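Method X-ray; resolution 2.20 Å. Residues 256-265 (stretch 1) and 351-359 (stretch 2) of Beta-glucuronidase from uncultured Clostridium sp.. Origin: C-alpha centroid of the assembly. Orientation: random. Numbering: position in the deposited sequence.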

# COMPACT_ATOMS: atom_id res chain seq x y z
N LEU B 256 3.98 24.61 -41.34
CA LEU B 256 2.71 24.54 -40.64
C LEU B 256 2.91 24.08 -39.20
O LEU B 256 3.87 23.39 -38.87
N TRP B 257 2.00 24.52 -38.34
CA TRP B 257 1.97 24.02 -36.97
C TRP B 257 1.23 22.69 -36.99
O TRP B 257 0.03 22.64 -37.31
N GLN B 258 1.94 21.61 -36.67
CA GLN B 258 1.32 20.30 -36.77
C GLN B 258 1.22 19.65 -35.40
O GLN B 258 2.13 19.81 -34.57
N PRO B 259 0.14 18.91 -35.12
CA PRO B 259 0.10 18.07 -33.92
C PRO B 259 1.34 17.19 -33.86
O PRO B 259 1.71 16.55 -34.85
N GLY B 260 2.01 17.19 -32.72
CA GLY B 260 3.23 16.43 -32.56
C GLY B 260 4.46 17.04 -33.20
O GLY B 260 5.57 16.54 -32.96
N SER B 261 4.31 18.12 -33.99
CA SER B 261 5.47 18.72 -34.66
C SER B 261 5.22 20.23 -34.82
O SER B 261 4.90 20.73 -35.90
N ALA B 262 5.43 20.96 -33.73
CA ALA B 262 5.09 22.37 -33.70
C ALA B 262 6.06 23.21 -34.53
O ALA B 262 7.26 22.92 -34.59
N TYR B 263 5.54 24.25 -35.17
CA TYR B 263 6.36 25.33 -35.70
C TYR B 263 5.73 26.65 -35.27
O TYR B 263 4.51 26.82 -35.36
N LEU B 264 6.55 27.58 -34.78
CA LEU B 264 6.03 28.85 -34.30
C LEU B 264 6.76 30.00 -34.97
O LEU B 264 7.98 30.14 -34.80
N TYR B 265 6.03 30.81 -35.72
CA TYR B 265 6.55 32.10 -36.16
C TYR B 265 6.44 33.10 -35.01
O TYR B 265 5.79 32.85 -33.99
N MET B 351 3.53 25.71 -23.22
CA MET B 351 4.18 24.41 -23.38
C MET B 351 3.51 23.58 -24.48
O MET B 351 4.18 23.00 -25.34
N ALA B 352 2.17 23.53 -24.47
CA ALA B 352 1.45 22.79 -25.50
C ALA B 352 1.70 23.39 -26.88
O ALA B 352 1.75 22.65 -27.88
N ASP B 353 1.83 24.72 -26.97
CA ASP B 353 2.21 25.33 -28.24
C ASP B 353 3.56 24.81 -28.71
O ASP B 353 3.74 24.49 -29.89
N GLN B 354 4.54 24.75 -27.80
CA GLN B 354 5.88 24.37 -28.22
C GLN B 354 5.99 22.88 -28.50
O GLN B 354 6.75 22.49 -29.40
N LYS B 355 5.27 22.04 -27.78
CA LYS B 355 5.38 20.60 -27.99
C LYS B 355 4.38 20.07 -29.00
O LYS B 355 4.39 18.87 -29.28
N GLY B 356 3.53 20.92 -29.57
CA GLY B 356 2.59 20.44 -30.56
C GLY B 356 1.44 19.63 -30.01
O GLY B 356 0.94 18.73 -30.70
N ILE B 357 0.98 19.92 -28.79
CA ILE B 357 -0.12 19.19 -28.17
C ILE B 357 -1.42 19.92 -28.45
O ILE B 357 -1.50 21.15 -28.35
N VAL B 358 -2.45 19.18 -28.79
CA VAL B 358 -3.75 19.76 -29.13
C VAL B 358 -4.59 19.86 -27.87
O VAL B 358 -4.61 18.94 -27.05
N VAL B 359 -5.28 20.99 -27.68
CA VAL B 359 -5.92 21.29 -26.41
C VAL B 359 -7.37 21.68 -26.66
O VAL B 359 -7.68 22.41 -27.60

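Packing of a turn-containing loop (256-265) against the C-terminal part of a helix and the segment that follows it (351-359) in beta-glucuronidase; together the two stretches bury 405 Å². Two direct hydrogen bonds hold the contact. Trp257, whose CA-to-CB bond points toward the other stretch, has chi1 t and chi2 95°, which carries the indole over to the helix: NE1 donates to Asp353 O at 3.0 Å and a nearly straight 166°, so the one polar atom of this buried ring is satisfied by a backbone carbonyl. The second bond is purely backbone: Gly260 N donates to Gly356 O at 2.8 Å and 175°. Gly260 lies within the type II turn from Gln258 to Ser261, closed by Ser261 N to Gln258 O at 2.8 Å, and the same Gly356 O also receives a CA-H...O contact from Pro259 CA at 3.4 Å.

The rest of the indole is lined along its edge by backbone oxygens and a methyl: CZ2 of Trp257 lies 4.0 Å from Ala352 O, while its CH2 approaches Ile357 O at 3.8 Å and Val358 CG2 at 4.4 Å. Gly356 CA comes to 3.6 Å from Trp257 CZ2. Gly356, at positive phi just after the helix, fits because it has no side chain; an ideal CB there would sit 3.0 Å from both Gly260 N and Ser261 N, a clash with the turn.

Further apolar contacts come from Val358 and Leu264. Val358 (chi1 t) meets Pro259, with its CG2 4.0 Å from Pro259 CB. Leu264, pointing toward the helix with chi1 m and chi2 t, places CD1 4.0 Å from Gln354 CG and 4.3 Å from Asp353 CB. Thus Gln354 (chi1 m, chi2 t), though its CA-to-CB bond points away, still offers its CG to the leucine. The carboxylate of Asp353 (chi1 m) is hydrogen-bonded elsewhere in the structure.

Ala262 also points toward the helix, where the two backbones come near each other, its CA 4.5 Å from Gly356 CA. Its methyl packs against backbone atoms of the helix end: Ala262 CB lies 3.2 Å from Asp353 O, 3.3 Å from Gln354 O and 3.7 Å from Gly356 N. One water links the stretches beside Ala262: it accepts from Ala262 N at 3.1 Å and donates a weak bond to Gln354 O at 3.4 Å. Ser261 and Tyr263, both chi1 t, point away from the helix, leaving Ala262 between them to face it.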

# COMPACT_ATOMS: atom_id res chain seq x y z
CB LEU B 256 1.75 23.60 -41.36
CG LEU B 256 1.26 24.08 -42.74
CD1 LEU B 256 0.20 23.15 -43.31
CD2 LEU B 256 0.73 25.50 -42.65
CB TRP B 257 1.32 25.03 -36.04
CG TRP B 257 1.40 24.66 -34.57
CD1 TRP B 257 2.33 25.06 -33.67
CD2 TRP B 257 0.50 23.80 -33.86
NE1 TRP B 257 2.07 24.53 -32.44
CE2 TRP B 257 0.95 23.75 -32.52
CE3 TRP B 257 -0.64 23.08 -34.21
CZ2 TRP B 257 0.31 23.00 -31.55
CZ3 TRP B 257 -1.29 22.33 -33.24
CH2 TRP B 257 -0.81 22.29 -31.92
CB GLN B 258 2.10 19.37 -37.71
CG GLN B 258 2.25 19.91 -39.14
CD GLN B 258 1.07 19.56 -40.05
OE1 GLN B 258 -0.03 19.23 -39.58
NE2 GLN B 258 1.29 19.65 -41.36
CB PRO B 259 -1.18 17.24 -34.12
CG PRO B 259 -2.02 18.04 -35.08
CD PRO B 259 -1.05 18.75 -35.98
CB SER B 261 5.75 18.07 -36.02
OG SER B 261 6.86 18.71 -36.63
CB ALA B 262 5.08 22.87 -32.25
CB TYR B 263 6.47 25.27 -37.24
CG TYR B 263 7.59 26.12 -37.79
CD1 TYR B 263 7.39 27.47 -38.08
CD2 TYR B 263 8.85 25.58 -38.01
CE1 TYR B 263 8.42 28.26 -38.58
CE2 TYR B 263 9.89 26.36 -38.51
CZ TYR B 263 9.66 27.69 -38.80
OH TYR B 263 10.69 28.47 -39.29
CB LEU B 264 6.14 28.97 -32.78
CG LEU B 264 5.36 27.91 -31.99
CD1 LEU B 264 5.65 28.03 -30.48
CD2 LEU B 264 3.87 28.03 -32.28
CB TYR B 265 5.79 32.61 -37.38
CG TYR B 265 6.03 31.78 -38.62
CD1 TYR B 265 5.27 30.64 -38.86
CD2 TYR B 265 7.01 32.13 -39.55
CE1 TYR B 265 5.49 29.86 -39.99
CE2 TYR B 265 7.24 31.35 -40.68
CZ TYR B 265 6.47 30.22 -40.90
OH TYR B 265 6.67 29.43 -42.01
CB MET B 351 4.18 23.67 -22.04
CG MET B 351 5.13 22.48 -21.94
SD MET B 351 5.48 22.02 -20.21
CE MET B 351 5.46 23.66 -19.47
CB ALA B 352 -0.05 22.79 -25.18
CB ASP B 353 2.27 26.86 -28.13
CG ASP B 353 0.91 27.51 -28.29
OD1 ASP B 353 -0.05 26.84 -28.74
OD2 ASP B 353 0.80 28.71 -27.96
CB GLN B 354 6.89 24.79 -27.17
CG GLN B 354 7.21 26.27 -27.25
CD GLN B 354 7.92 26.79 -26.02
OE1 GLN B 354 8.90 26.20 -25.55
NE2 GLN B 354 7.43 27.90 -25.48
CB LYS B 355 5.22 19.86 -26.66
CG LYS B 355 6.37 20.06 -25.71
CD LYS B 355 6.03 19.47 -24.35
CE LYS B 355 7.10 19.80 -23.33
NZ LYS B 355 8.45 19.44 -23.81
CB ILE B 357 0.12 19.02 -26.65
CG1 ILE B 357 1.35 18.12 -26.39
CG2 ILE B 357 -1.11 18.44 -25.96
CD1 ILE B 357 2.00 18.32 -25.01
CB VAL B 358 -4.44 18.90 -30.21
CG1 VAL B 358 -5.86 19.31 -30.39
CG2 VAL B 358 -3.67 19.03 -31.53
CB VAL B 359 -5.14 22.40 -25.66
CG1 VAL B 359 -5.86 22.85 -24.41
CG2 VAL B 359 -3.76 21.92 -25.31
O HOH W 1 7.17 19.83 -31.47